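Local coordinates for protein inactive poly [ADP-ribose] polymerase RCD1 (Arabidopsis thaliana, PDB 5NGO) that is an apparently inactive member of the poly(ADP-ribose) polymerase family, bound by the downy mildew effector HaRxL106, which suppresses plant immunity, at residues Ser92-Gly97 against Glu134-Asp139; Gly97-Ala102 against Asn162-Asn167; Val31-Ser36 against Pro176-Arg181; Glu37-Arg42 against Ala76-Gly81; Pro68-Val73 against Tyr112-Glu117. All blocks are in the same frame, centred on the assembly; numbering follows the deposited sequence.

Contact 1: Ser92-Gly97 against Glu134-Asp139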
# COMPACT_ATOMS: atom_id res chain seq x y z
N SER A 92 11.68 -9.68 -0.26
CA SER A 92 11.94 -9.53 -1.72
C SER A 92 13.44 -9.36 -1.96
O SER A 92 14.25 -9.58 -1.06
CB SER A 92 11.18 -8.34 -2.33
OG SER A 92 11.86 -7.11 -2.13
N ILE A 93 13.80 -8.95 -3.18
CA ILE A 93 15.18 -8.61 -3.52
C ILE A 93 15.61 -7.30 -2.87
O ILE A 93 16.79 -7.08 -2.66
CB ILE A 93 15.38 -8.52 -5.06
CG1 ILE A 93 14.34 -7.64 -5.76
CG2 ILE A 93 15.39 -9.91 -5.70
CD1 ILE A 93 14.88 -6.98 -7.02
N TYR A 94 14.64 -6.43 -2.58
CA TYR A 94 14.89 -5.12 -1.96
C TYR A 94 14.97 -5.12 -0.43
O TYR A 94 15.32 -4.09 0.15
CB TYR A 94 13.80 -4.16 -2.37
CG TYR A 94 13.86 -3.80 -3.81
CD1 TYR A 94 14.84 -2.93 -4.27
CD2 TYR A 94 12.94 -4.32 -4.73
CE1 TYR A 94 14.93 -2.59 -5.60
CE2 TYR A 94 13.01 -3.97 -6.07
CZ TYR A 94 14.01 -3.11 -6.50
OH TYR A 94 14.12 -2.74 -7.82
N GLY A 95 14.62 -6.23 0.20
CA GLY A 95 14.62 -6.34 1.67
C GLY A 95 13.28 -6.78 2.24
O GLY A 95 12.39 -7.22 1.50
N VAL A 96 13.15 -6.65 3.56
CA VAL A 96 11.97 -7.13 4.29
C VAL A 96 11.20 -5.95 4.86
O VAL A 96 11.74 -5.09 5.55
CB VAL A 96 12.35 -8.10 5.43
CG1 VAL A 96 11.15 -8.91 5.88
CG2 VAL A 96 13.52 -9.01 5.02
N GLY A 97 9.91 -5.91 4.55
CA GLY A 97 8.99 -4.88 5.07
C GLY A 97 7.60 -5.16 4.53
O GLY A 97 7.26 -6.31 4.21
N GLU A 134 14.41 6.59 0.16
CA GLU A 134 15.68 5.94 -0.15
C GLU A 134 15.54 5.16 -1.46
O GLU A 134 14.65 4.32 -1.60
CB GLU A 134 16.06 4.97 0.97
CG GLU A 134 17.44 4.36 0.85
CD GLU A 134 17.79 3.40 1.97
OE1 GLU A 134 18.73 2.60 1.79
OE2 GLU A 134 17.13 3.41 3.04
N LEU A 135 16.42 5.44 -2.42
CA LEU A 135 16.57 4.61 -3.62
C LEU A 135 17.25 3.32 -3.18
O LEU A 135 18.37 3.38 -2.66
CB LEU A 135 17.40 5.34 -4.69
CG LEU A 135 17.69 4.69 -6.06
CD1 LEU A 135 16.48 3.90 -6.58
CD2 LEU A 135 18.22 5.71 -7.08
N LEU A 136 16.57 2.19 -3.33
CA LEU A 136 17.09 0.92 -2.82
C LEU A 136 18.09 0.24 -3.76
O LEU A 136 17.81 0.02 -4.94
CB LEU A 136 15.95 -0.05 -2.51
CG LEU A 136 15.27 -0.09 -1.13
CD1 LEU A 136 15.37 1.19 -0.30
CD2 LEU A 136 13.82 -0.52 -1.22
N ARG A 137 19.20 -0.14 -3.15
CA ARG A 137 20.37 -0.67 -3.84
C ARG A 137 20.34 -2.20 -4.01
O ARG A 137 21.32 -2.78 -4.48
CB ARG A 137 21.66 -0.27 -3.11
CG ARG A 137 21.83 1.20 -2.72
CD ARG A 137 22.64 2.08 -3.68
NE ARG A 137 23.94 1.50 -4.01
CZ ARG A 137 24.56 1.53 -5.20
NH1 ARG A 137 24.01 2.12 -6.27
NH2 ARG A 137 25.76 0.95 -5.33
N GLY A 138 19.25 -2.87 -3.61
CA GLY A 138 19.12 -4.32 -3.85
C GLY A 138 19.66 -5.26 -2.78
O GLY A 138 19.90 -6.43 -3.04
N ASP A 139 19.82 -4.73 -1.57
CA ASP A 139 20.27 -5.48 -0.39
C ASP A 139 19.13 -6.40 0.11
O ASP A 139 18.12 -5.92 0.65
CB ASP A 139 20.70 -4.47 0.68
CG ASP A 139 21.49 -5.08 1.83
OD1 ASP A 139 21.22 -6.24 2.24
OD2 ASP A 139 22.33 -4.34 2.37
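Residues 92-97 form a tight turn, closed by Ser92 N giving a 3.1 Å hydrogen bond to Gly95 O, and the chain then changes direction at Gly97. The partner, 134-139, leaves the short strand 134-135 and bends past this turn, bringing the CA atoms of Tyr94 and Gly138 to 4.7 Å. Both backbones pass glycines with positive phi, Gly95 (125°) and Gly138 (89°). Carbonyl oxygens crowd one another without bonding: Ile93 O lies 3.2 Å from Gly138 O, and Tyr94 O comes near Asp139 O, both pairs being acceptors, so neither strand pairing nor direct polar bonding joins the segments. The side-chain part of the contact is carried by Tyr94 and Leu136. With CG beside the backbone N (chi1 -69°), the Tyr94 ring swings over to Leu136, whose CB touches ring atom CD1 at 3.6 Å while its CD2 branch reaches Tyr94 CB at 3.8 Å. The leucine crosses the tyrosine obliquely, and Leu136 O sits in the ring plane at the edge, 3.9 Å from Tyr94 CE1. Both side chains also lean on Ile164 of strand 162-165. An ST turn shapes the loop: Ser92 OG accepts from Tyr94 N at 2.9 Å and is also hydrogen-bonded to His99 NE2. The Asp139 carboxylate accepts from Ala141 N. The chemistry implies a junction held by apolar packing, with the 92-97 turn set by its own bonds and 134-139 fixed by partners such as Val154 and Ala141, while the crowded carbonyl oxygens would, if anything, repel weakly.

Contact 2: Gly97-Ala102 against Asn162-Asn167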
# COMPACT_ATOMS: atom_id res chain seq x y z
N GLY A 97 9.91 -5.91 4.55
CA GLY A 97 8.99 -4.88 5.07
C GLY A 97 7.60 -5.16 4.53
O GLY A 97 7.26 -6.31 4.21
N ILE A 98 6.78 -4.11 4.39
CA ILE A 98 5.55 -4.22 3.61
C ILE A 98 5.85 -3.69 2.22
O ILE A 98 6.37 -2.58 2.07
CB ILE A 98 4.34 -3.50 4.28
CG1 ILE A 98 3.92 -4.19 5.58
CG2 ILE A 98 3.11 -3.42 3.36
CD1 ILE A 98 4.86 -3.93 6.72
N HIS A 99 5.54 -4.48 1.19
CA HIS A 99 5.76 -4.12 -0.21
C HIS A 99 4.45 -3.62 -0.79
O HIS A 99 3.42 -4.33 -0.74
CB HIS A 99 6.24 -5.33 -1.01
CG HIS A 99 7.64 -5.74 -0.67
ND1 HIS A 99 8.05 -5.97 0.62
CD2 HIS A 99 8.71 -5.99 -1.46
CE1 HIS A 99 9.32 -6.34 0.63
NE2 HIS A 99 9.75 -6.35 -0.62
N LEU A 100 4.46 -2.40 -1.32
CA LEU A 100 3.29 -1.83 -1.98
C LEU A 100 3.65 -1.41 -3.38
O LEU A 100 4.80 -1.12 -3.67
CB LEU A 100 2.75 -0.62 -1.22
CG LEU A 100 2.35 -0.83 0.22
CD1 LEU A 100 3.49 -0.38 1.15
CD2 LEU A 100 1.08 -0.09 0.56
N THR A 101 2.62 -1.36 -4.22
CA THR A 101 2.78 -1.01 -5.60
C THR A 101 2.38 0.46 -5.79
O THR A 101 1.43 0.95 -5.16
CB THR A 101 1.93 -1.92 -6.48
OG1 THR A 101 2.36 -3.28 -6.37
CG2 THR A 101 1.93 -1.44 -7.91
N ALA A 102 3.13 1.19 -6.63
CA ALA A 102 2.85 2.60 -6.84
C ALA A 102 1.46 2.79 -7.47
O ALA A 102 0.93 1.86 -8.13
CB ALA A 102 3.89 3.22 -7.72
N ASN A 162 7.59 0.13 -6.93
CA ASN A 162 7.46 -0.56 -5.66
C ASN A 162 7.94 0.35 -4.54
O ASN A 162 8.99 0.97 -4.65
CB ASN A 162 8.29 -1.84 -5.64
CG ASN A 162 7.91 -2.80 -6.74
OD1 ASN A 162 7.16 -3.75 -6.52
ND2 ASN A 162 8.42 -2.55 -7.95
N TYR A 163 7.15 0.38 -3.46
CA TYR A 163 7.57 1.00 -2.22
C TYR A 163 7.78 -0.09 -1.18
O TYR A 163 7.07 -1.10 -1.19
CB TYR A 163 6.50 1.94 -1.70
CG TYR A 163 6.09 3.05 -2.64
CD1 TYR A 163 7.00 3.96 -3.12
CD2 TYR A 163 4.75 3.22 -3.00
CE1 TYR A 163 6.62 4.96 -4.02
CE2 TYR A 163 4.35 4.22 -3.84
CZ TYR A 163 5.30 5.11 -4.34
OH TYR A 163 4.88 6.13 -5.15
N ILE A 164 8.78 0.11 -0.33
CA ILE A 164 9.03 -0.78 0.81
C ILE A 164 8.87 0.09 2.03
O ILE A 164 9.58 1.08 2.18
CB ILE A 164 10.47 -1.35 0.80
CG1 ILE A 164 10.79 -2.08 -0.51
CG2 ILE A 164 10.68 -2.29 1.98
CD1 ILE A 164 10.13 -3.43 -0.64
N VAL A 165 7.92 -0.26 2.89
CA VAL A 165 7.77 0.39 4.19
C VAL A 165 8.35 -0.56 5.22
O VAL A 165 7.93 -1.73 5.31
CB VAL A 165 6.30 0.71 4.50
CG1 VAL A 165 6.14 1.22 5.91
CG2 VAL A 165 5.77 1.72 3.49
N TRP A 166 9.32 -0.07 6.00
CA TRP A 166 10.04 -0.94 6.98
C TRP A 166 9.10 -1.36 8.11
O TRP A 166 8.15 -0.64 8.43
CB TRP A 166 11.27 -0.23 7.56
CG TRP A 166 12.14 0.33 6.50
CD1 TRP A 166 12.39 1.66 6.24
CD2 TRP A 166 12.83 -0.41 5.48
NE1 TRP A 166 13.21 1.78 5.15
CE2 TRP A 166 13.49 0.52 4.66
CE3 TRP A 166 12.95 -1.78 5.19
CZ2 TRP A 166 14.28 0.14 3.58
CZ3 TRP A 166 13.73 -2.17 4.12
CH2 TRP A 166 14.39 -1.21 3.32
N ASN A 167 9.37 -2.51 8.71
CA ASN A 167 8.49 -3.08 9.74
C ASN A 167 8.18 -2.10 10.87
O ASN A 167 7.02 -1.96 11.25
CB ASN A 167 9.07 -4.38 10.29
CG ASN A 167 8.86 -5.55 9.33
OD1 ASN A 167 8.45 -5.36 8.18
ND2 ASN A 167 9.14 -6.76 9.78
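Leu100 O is the best-held polar atom, gripped twice by the opposite strand: Tyr163 N donates a nearly straight hydrogen bond of 2.8 Å (168°) in the carbonyl plane, and Asn162 CA adds a C-H...O contact at 3.4 Å. Leu100 N returns a bond to Tyr163 O, and Ile98 and Val165 exchange a second pair, so strands 98-102 and 162-165 run antiparallel through two hydrogen-bonded pairs. On the face of His99 and Ile164, the two side chains lie alongside each other, and the CD1 methyl of Ile164 covers one face of the imidazole in a CH-pi contact. His99 NE2 is hydrogen-bonded to Ser92 OG, while Asn162 ND2 bonds Asp155. On the other face, Leu100 CD1 meets Val165 CG2 at 3.9 Å, next to Leu67 and Val128, and the Tyr163 ring brings CE2 within 3.7 Å of Ala102 CA. By position in the family fold, His99 and Asn162 probably occupy the places of the tyrosine and glutamate in the His-Tyr-Glu triad of active polymerases. An imidazole tied to serine and an uncharged amide tied to aspartate are consistent with a site that does not transfer ADP-ribose.

Contact 3: Val31-Ser36 against Pro176-Arg181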
# COMPACT_ATOMS: atom_id res chain seq x y z
N VAL A 31 -15.97 -0.91 -5.00
CA VAL A 31 -14.97 -0.08 -4.34
C VAL A 31 -15.60 0.33 -3.02
O VAL A 31 -16.67 0.95 -3.00
CB VAL A 31 -14.60 1.16 -5.17
CG1 VAL A 31 -13.62 2.03 -4.41
CG2 VAL A 31 -14.01 0.74 -6.49
N GLY A 32 -14.92 -0.02 -1.92
CA GLY A 32 -15.40 0.28 -0.59
C GLY A 32 -14.42 1.12 0.15
O GLY A 32 -13.27 1.16 -0.19
N ARG A 33 -14.89 1.73 1.23
CA ARG A 33 -14.06 2.56 2.13
C ARG A 33 -14.33 2.15 3.56
O ARG A 33 -15.47 1.98 3.88
CB ARG A 33 -14.34 4.02 1.91
CG ARG A 33 -13.40 4.97 2.65
CD ARG A 33 -13.65 6.46 2.37
NE ARG A 33 -15.02 6.81 2.76
CZ ARG A 33 -15.45 7.13 3.99
NH1 ARG A 33 -14.61 7.22 5.04
NH2 ARG A 33 -16.74 7.39 4.17
N PHE A 34 -13.27 1.92 4.35
CA PHE A 34 -13.42 1.55 5.74
C PHE A 34 -13.98 2.68 6.57
O PHE A 34 -13.44 3.76 6.51
CB PHE A 34 -12.05 1.31 6.36
CG PHE A 34 -11.29 0.14 5.79
CD1 PHE A 34 -11.59 -1.15 6.21
CD2 PHE A 34 -10.26 0.32 4.87
CE1 PHE A 34 -10.87 -2.24 5.71
CE2 PHE A 34 -9.56 -0.76 4.36
CZ PHE A 34 -9.87 -2.05 4.78
N SER A 35 -15.09 2.46 7.26
CA SER A 35 -15.80 3.51 7.94
C SER A 35 -16.21 2.95 9.28
O SER A 35 -17.18 2.21 9.38
CB SER A 35 -17.04 4.01 7.16
OG SER A 35 -17.56 5.14 7.83
N SER A 36 -15.49 3.31 10.32
CA SER A 36 -15.74 2.86 11.68
C SER A 36 -14.99 3.73 12.68
O SER A 36 -14.15 4.53 12.29
CB SER A 36 -15.27 1.41 11.88
OG SER A 36 -13.86 1.28 11.80
N PRO A 176 -4.63 2.04 5.41
CA PRO A 176 -5.51 1.37 4.46
C PRO A 176 -6.83 2.05 4.37
O PRO A 176 -7.49 2.18 5.36
CB PRO A 176 -5.67 -0.05 5.04
CG PRO A 176 -4.84 -0.11 6.25
CD PRO A 176 -4.46 1.26 6.65
N GLU A 177 -7.22 2.50 3.19
CA GLU A 177 -8.39 3.34 3.06
C GLU A 177 -9.51 2.75 2.24
O GLU A 177 -10.67 2.88 2.60
CB GLU A 177 -7.99 4.70 2.48
CG GLU A 177 -9.08 5.75 2.65
CD GLU A 177 -8.68 7.12 2.31
OE1 GLU A 177 -7.63 7.31 1.67
OE2 GLU A 177 -9.43 8.05 2.67
N PHE A 178 -9.17 2.14 1.11
CA PHE A 178 -10.16 1.64 0.15
C PHE A 178 -9.88 0.18 -0.21
O PHE A 178 -8.74 -0.22 -0.26
CB PHE A 178 -10.13 2.44 -1.12
CG PHE A 178 -10.51 3.89 -0.98
CD1 PHE A 178 -9.57 4.84 -0.70
CD2 PHE A 178 -11.79 4.31 -1.30
CE1 PHE A 178 -9.93 6.21 -0.61
CE2 PHE A 178 -12.16 5.63 -1.23
CZ PHE A 178 -11.24 6.61 -0.90
N VAL A 179 -10.95 -0.59 -0.40
CA VAL A 179 -10.86 -1.95 -0.91
C VAL A 179 -11.49 -2.02 -2.29
O VAL A 179 -12.64 -1.60 -2.47
CB VAL A 179 -11.58 -2.97 -0.00
CG1 VAL A 179 -11.43 -4.37 -0.56
CG2 VAL A 179 -11.01 -2.92 1.41
N VAL A 180 -10.74 -2.54 -3.26
CA VAL A 180 -11.23 -2.74 -4.62
C VAL A 180 -11.40 -4.24 -4.82
O VAL A 180 -10.43 -4.99 -4.69
CB VAL A 180 -10.23 -2.18 -5.66
CG1 VAL A 180 -10.70 -2.50 -7.08
CG2 VAL A 180 -10.08 -0.67 -5.50
N ARG A 181 -12.64 -4.65 -5.12
CA ARG A 181 -12.95 -6.03 -5.46
C ARG A 181 -12.97 -6.19 -6.96
O ARG A 181 -13.63 -5.42 -7.65
CB ARG A 181 -14.33 -6.42 -4.91
CG ARG A 181 -14.39 -6.43 -3.40
CD ARG A 181 -15.76 -6.82 -2.88
NE ARG A 181 -15.80 -6.57 -1.44
CZ ARG A 181 -16.76 -6.95 -0.62
NH1 ARG A 181 -17.79 -7.68 -1.05
NH2 ARG A 181 -16.67 -6.64 0.67
O HOH W 1 -11.37 7.80 4.76
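Strand 31-33 runs antiparallel to strand 176-181 with axes 4.5 Å apart, Gly32 and Val179 forming the hydrogen-bonded pair between the non-hydrogen-bonded pairs Val31-Val180 and Arg33-Phe178. Gly32 N reaches Val179 O at 2.8 Å in the carbonyl plane, whereas Val179 N approaches Gly32 O from above that plane. Past the strand, Phe34 N still donates to Glu177 O, at a longer 3.3 Å. Phe34, its CG beside the backbone N (chi1 -65°), turns its ring across Val179, so that CZ touches the CG2 methyl at 3.7 Å and CD2 lies 3.4 Å from Pro176 O. On the opposite sheet face Arg33 extends along Phe178, its CG over the phenyl face toward the rim. The arginine chain bends at chi3, and a water accepts from Arg33 NH1 and donates to Glu177 OE2, its oxygen 2.9 Å from OE2; the main polar partner of that carboxylate is Arg127. Val12 of helix 9-19 packs against Val31, Phe178 and Val180. Glu177 and Phe178 together face Leu125, a classic beta bulge between strands 174-182 and 121-129. On the other side of 174-182, strand 28-33 pairs as the outermost strand of the PARP-type mixed sheet.

Contact 4: Glu37-Arg42 against Ala76-Gly81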
# COMPACT_ATOMS: atom_id res chain seq x y z
N GLU A 37 -15.28 3.56 13.96
CA GLU A 37 -14.62 4.34 14.99
C GLU A 37 -13.12 4.04 15.06
O GLU A 37 -12.32 4.94 15.30
CB GLU A 37 -15.22 4.12 16.37
CG GLU A 37 -16.68 4.39 16.50
CD GLU A 37 -17.17 4.32 17.92
OE1 GLU A 37 -16.47 3.75 18.82
OE2 GLU A 37 -18.27 4.88 18.13
N ILE A 38 -12.75 2.78 14.83
CA ILE A 38 -11.36 2.37 14.84
C ILE A 38 -10.62 2.93 13.63
O ILE A 38 -9.51 3.42 13.77
CB ILE A 38 -11.19 0.83 14.92
CG1 ILE A 38 -11.69 0.33 16.28
CG2 ILE A 38 -9.72 0.42 14.75
CD1 ILE A 38 -11.78 -1.17 16.38
N ALA A 39 -11.24 2.86 12.45
CA ALA A 39 -10.65 3.46 11.25
C ALA A 39 -10.43 4.96 11.41
O ALA A 39 -9.41 5.46 11.02
CB ALA A 39 -11.50 3.16 10.02
N GLU A 40 -11.37 5.65 12.02
CA GLU A 40 -11.21 7.09 12.34
C GLU A 40 -10.05 7.34 13.31
O GLU A 40 -9.25 8.25 13.07
CB GLU A 40 -12.50 7.68 12.89
CG GLU A 40 -13.57 7.80 11.81
CD GLU A 40 -14.97 8.12 12.33
OE1 GLU A 40 -15.14 8.42 13.54
OE2 GLU A 40 -15.89 8.10 11.47
N ALA A 41 -9.95 6.53 14.37
CA ALA A 41 -8.85 6.66 15.31
C ALA A 41 -7.51 6.35 14.64
O ALA A 41 -6.51 7.03 14.89
CB ALA A 41 -9.05 5.78 16.53
N ARG A 42 -7.50 5.35 13.76
CA ARG A 42 -6.31 5.00 13.00
C ARG A 42 -5.90 6.07 11.98
O ARG A 42 -4.72 6.26 11.74
CB ARG A 42 -6.49 3.64 12.31
CG ARG A 42 -5.22 3.15 11.61
CD ARG A 42 -5.20 1.67 11.38
NE ARG A 42 -5.02 0.92 12.64
CZ ARG A 42 -3.87 0.77 13.30
NH1 ARG A 42 -2.74 1.32 12.86
NH2 ARG A 42 -3.86 0.07 14.43
N ALA A 76 -9.57 -8.10 10.14
CA ALA A 76 -8.54 -7.81 11.13
C ALA A 76 -7.84 -6.44 10.95
O ALA A 76 -7.53 -5.78 11.94
CB ALA A 76 -7.49 -8.92 11.14
N VAL A 77 -7.65 -6.00 9.70
CA VAL A 77 -6.64 -4.96 9.39
C VAL A 77 -6.65 -3.65 10.17
O VAL A 77 -5.64 -3.17 10.45
CB VAL A 77 -6.61 -4.66 7.87
CG1 VAL A 77 -7.71 -3.67 7.47
CG2 VAL A 77 -5.24 -4.16 7.44
N MET A 78 -7.83 -3.16 10.58
CA MET A 78 -7.93 -1.88 11.29
C MET A 78 -7.56 -1.93 12.76
O MET A 78 -6.86 -1.05 13.23
CB MET A 78 -9.33 -1.27 11.12
CG MET A 78 -9.55 -0.74 9.67
SD MET A 78 -8.73 0.90 9.51
CE MET A 78 -7.93 0.74 7.91
N MET A 79 -8.02 -2.94 13.48
CA MET A 79 -7.87 -2.97 14.95
C MET A 79 -6.47 -3.43 15.41
O MET A 79 -5.88 -2.81 16.29
CB MET A 79 -8.95 -3.87 15.57
CG MET A 79 -9.15 -3.67 17.07
SD MET A 79 -10.80 -4.07 17.66
CE MET A 79 -11.26 -5.56 16.76
N GLN A 80 -5.96 -4.49 14.80
CA GLN A 80 -4.69 -5.09 15.20
C GLN A 80 -3.48 -4.66 14.35
O GLN A 80 -2.35 -4.98 14.69
CB GLN A 80 -4.82 -6.62 15.24
CG GLN A 80 -5.93 -7.11 16.14
CD GLN A 80 -6.63 -8.31 15.56
OE1 GLN A 80 -7.86 -8.42 15.59
NE2 GLN A 80 -5.84 -9.26 15.05
N GLY A 81 -3.72 -3.92 13.27
CA GLY A 81 -2.67 -3.43 12.38
C GLY A 81 -2.36 -4.24 11.12
O GLY A 81 -3.09 -5.16 10.74
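One polar bond ties the first turns of helix 37-57 to the short, weakly bonded helix 77-80. Arg42, with CG anti to the backbone N (chi1 -175°) and its chain bent at chi3, brings NE to Met78 O at 2.8 Å. The nitrogen meets a lone pair in the carbonyl plane, although the oxygen is tilted 21° out of the guanidinium plane and the N-H points somewhat off line (148°). NH2 lies farther along the same edge, 4.0 Å from Met79 O, and Gly81 CA sits over one guanidinium face, offset toward the rim. The positive group is thus set beside the Met78 and Met79 carbonyls, which would probably favour its charge. In the PARP-type fold, the long helix follows strand 28-33 and begins after the N-cap Ser36, whose OG accepts from Ala39 N; Met78 of helix 77-80 contacts both it and strand 174-182, which Arg42 also reaches at Phe175. Apolar contacts fill the remaining interface. Ile38 straddles two methionines: its CG2 branch lies 4.0 Å from Met78 CB, while CD1 at the tip of the other branch touches Met79 SD at 3.3 Å. Met78, bent at chi2 and chi3, carries its sulfur back against the long helix, SD being 3.6 Å from Ala39 CB. The same side chain leans on Phe34, Phe175 and Pro176, and the aliphatic part of Arg42 passes it with CD 4.1 Å from SD.

Contact 5: Pro68-Val73 against Tyr112-Glu117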
# COMPACT_ATOMS: atom_id res chain seq x y z
N PRO A 68 -1.70 -5.69 -2.06
CA PRO A 68 -2.45 -6.93 -2.28
C PRO A 68 -2.98 -7.51 -1.00
O PRO A 68 -2.24 -7.53 0.01
CB PRO A 68 -1.42 -7.87 -2.91
CG PRO A 68 -0.30 -6.98 -3.41
CD PRO A 68 -0.30 -5.79 -2.55
N ALA A 69 -4.24 -7.93 -1.00
CA ALA A 69 -4.87 -8.47 0.20
C ALA A 69 -5.62 -9.75 -0.13
O ALA A 69 -5.45 -10.31 -1.20
CB ALA A 69 -5.80 -7.42 0.79
N LYS A 70 -6.42 -10.22 0.81
CA LYS A 70 -7.31 -11.35 0.61
C LYS A 70 -8.51 -11.13 1.51
O LYS A 70 -8.41 -10.40 2.51
CB LYS A 70 -6.61 -12.67 0.92
CG LYS A 70 -5.89 -12.67 2.26
CD LYS A 70 -5.08 -13.93 2.42
CE LYS A 70 -3.87 -13.72 3.33
NZ LYS A 70 -3.09 -14.98 3.48
N ARG A 71 -9.63 -11.77 1.19
CA ARG A 71 -10.87 -11.64 1.98
C ARG A 71 -10.63 -11.86 3.49
O ARG A 71 -11.10 -11.08 4.32
CB ARG A 71 -11.95 -12.59 1.46
CG ARG A 71 -13.15 -12.79 2.37
CD ARG A 71 -14.36 -13.34 1.62
NE ARG A 71 -14.24 -14.79 1.39
CZ ARG A 71 -14.37 -15.75 2.31
NH1 ARG A 71 -14.60 -15.45 3.60
NH2 ARG A 71 -14.22 -17.02 1.95
N GLU A 72 -9.85 -12.89 3.83
CA GLU A 72 -9.65 -13.31 5.22
C GLU A 72 -8.99 -12.27 6.15
O GLU A 72 -9.30 -12.24 7.35
CB GLU A 72 -8.89 -14.65 5.28
CG GLU A 72 -9.69 -15.87 4.81
CD GLU A 72 -8.83 -17.07 4.38
OE1 GLU A 72 -7.68 -17.20 4.88
OE2 GLU A 72 -9.31 -17.90 3.56
N VAL A 73 -8.11 -11.40 5.63
CA VAL A 73 -7.40 -10.40 6.46
C VAL A 73 -8.12 -9.05 6.60
O VAL A 73 -7.75 -8.26 7.47
CB VAL A 73 -5.96 -10.17 5.94
CG1 VAL A 73 -5.94 -9.24 4.72
CG2 VAL A 73 -5.04 -9.66 7.05
N TYR A 112 -1.12 -11.25 -7.71
CA TYR A 112 -0.68 -11.68 -6.39
C TYR A 112 -1.79 -11.45 -5.31
O TYR A 112 -1.59 -11.80 -4.15
CB TYR A 112 0.66 -11.00 -6.11
CG TYR A 112 1.41 -11.49 -4.90
CD1 TYR A 112 1.16 -10.93 -3.64
CD2 TYR A 112 2.37 -12.49 -4.99
CE1 TYR A 112 1.86 -11.35 -2.50
CE2 TYR A 112 3.09 -12.92 -3.86
CZ TYR A 112 2.83 -12.35 -2.62
OH TYR A 112 3.52 -12.77 -1.51
N CYS A 113 -2.95 -10.93 -5.73
CA CYS A 113 -4.14 -10.95 -4.90
C CYS A 113 -4.86 -12.29 -4.98
O CYS A 113 -5.35 -12.66 -6.03
CB CYS A 113 -5.11 -9.83 -5.32
SG CYS A 113 -4.45 -8.13 -5.24
N ASP A 114 -4.90 -13.01 -3.86
CA ASP A 114 -5.55 -14.33 -3.77
C ASP A 114 -7.03 -14.33 -4.15
O ASP A 114 -7.81 -13.53 -3.65
CB ASP A 114 -5.43 -14.90 -2.36
CG ASP A 114 -4.02 -15.37 -2.02
OD1 ASP A 114 -3.04 -14.95 -2.69
OD2 ASP A 114 -3.90 -16.16 -1.06
N VAL A 115 -7.40 -15.25 -5.03
CA VAL A 115 -8.79 -15.54 -5.34
C VAL A 115 -9.48 -16.19 -4.13
O VAL A 115 -8.91 -17.06 -3.48
CB VAL A 115 -8.89 -16.45 -6.59
CG1 VAL A 115 -10.19 -17.20 -6.67
CG2 VAL A 115 -8.70 -15.63 -7.85
N ASP A 116 -10.70 -15.74 -3.83
CA ASP A 116 -11.55 -16.37 -2.80
C ASP A 116 -12.45 -17.43 -3.47
O ASP A 116 -12.31 -17.71 -4.66
CB ASP A 116 -12.35 -15.31 -2.01
CG ASP A 116 -13.50 -14.65 -2.80
OD1 ASP A 116 -13.80 -15.04 -3.95
OD2 ASP A 116 -14.11 -13.71 -2.24
N GLU A 117 -13.38 -17.99 -2.70
CA GLU A 117 -14.22 -19.08 -3.20
C GLU A 117 -15.04 -18.73 -4.47
O GLU A 117 -15.39 -19.64 -5.23
CB GLU A 117 -15.13 -19.60 -2.10
CG GLU A 117 -16.13 -18.59 -1.56
CD GLU A 117 -16.91 -19.13 -0.38
OE1 GLU A 117 -16.49 -18.86 0.77
OE2 GLU A 117 -17.95 -19.81 -0.58
O HOH W 2 -7.26 -11.07 -2.91
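Arg71 holds CG anti to its backbone N and bends at chi3 (79°), while Asp116 and Glu117 both take the crowded position between N and carbonyl carbon (chi1 72° and 63°), so two carboxylates converge on one guanidinium. Glu117 OE1 makes the closer salt bridge, 3.2 Å from Arg71 NH2. Asp116 OD2 lies in the guanidinium plane at its edge, 3.8 Å from Arg71 NE, a long salt bridge; its stronger tie is a hydrogen bond with Tyr122 OH. The arginine therefore stands between a carboxylate anchored by neighbours and a more exposed one. Here the chain leaving strand 62-68 for helix 71-74 runs nearly parallel to the loop that links strands 98-102 and 121-129, and backbone bonding of Ala69 with Tyr122 fastens it to the second of these strands. Between the segments a water stands 2.6 Å from Ala69 O and equally close to Asp114 O. Farther back, Pro68 CB rests on Cys113 SG at 3.8 Å and meets the edge of the Tyr112 ring at CD1, 4.1 Å away; Tyr112 also makes a cation-pi contact with Arg90. Lys70 and Asp114 pass CB to CB, but Lys70 NZ and Asp114 OD2, 4.8 Å apart, do not touch, so attraction is at most long-range.

Contacts 1, 2 and 3 all reach the same mixed sheet. Contacts 1 and 2, with centres about 9 Å apart, share Gly97 and touch through Ser92-His99 and Leu136-Ile164, joining the 134-135 end of the sheet to its interior. Contact 3 lies at the far edge, about 28 Å from contact 1 between centres, and closes a loop in which the other contacts are nested. Contact 4 packs against it through Phe34 and Met78 and closes, along the chain, before contacts 1 and 2 open. Contact 5, centred about 14 Å from the centre of contact 3, crosses contacts 1, 2 and 4 in sequence. Interleaved segments thus tie distant parts of the chain into one compact domain.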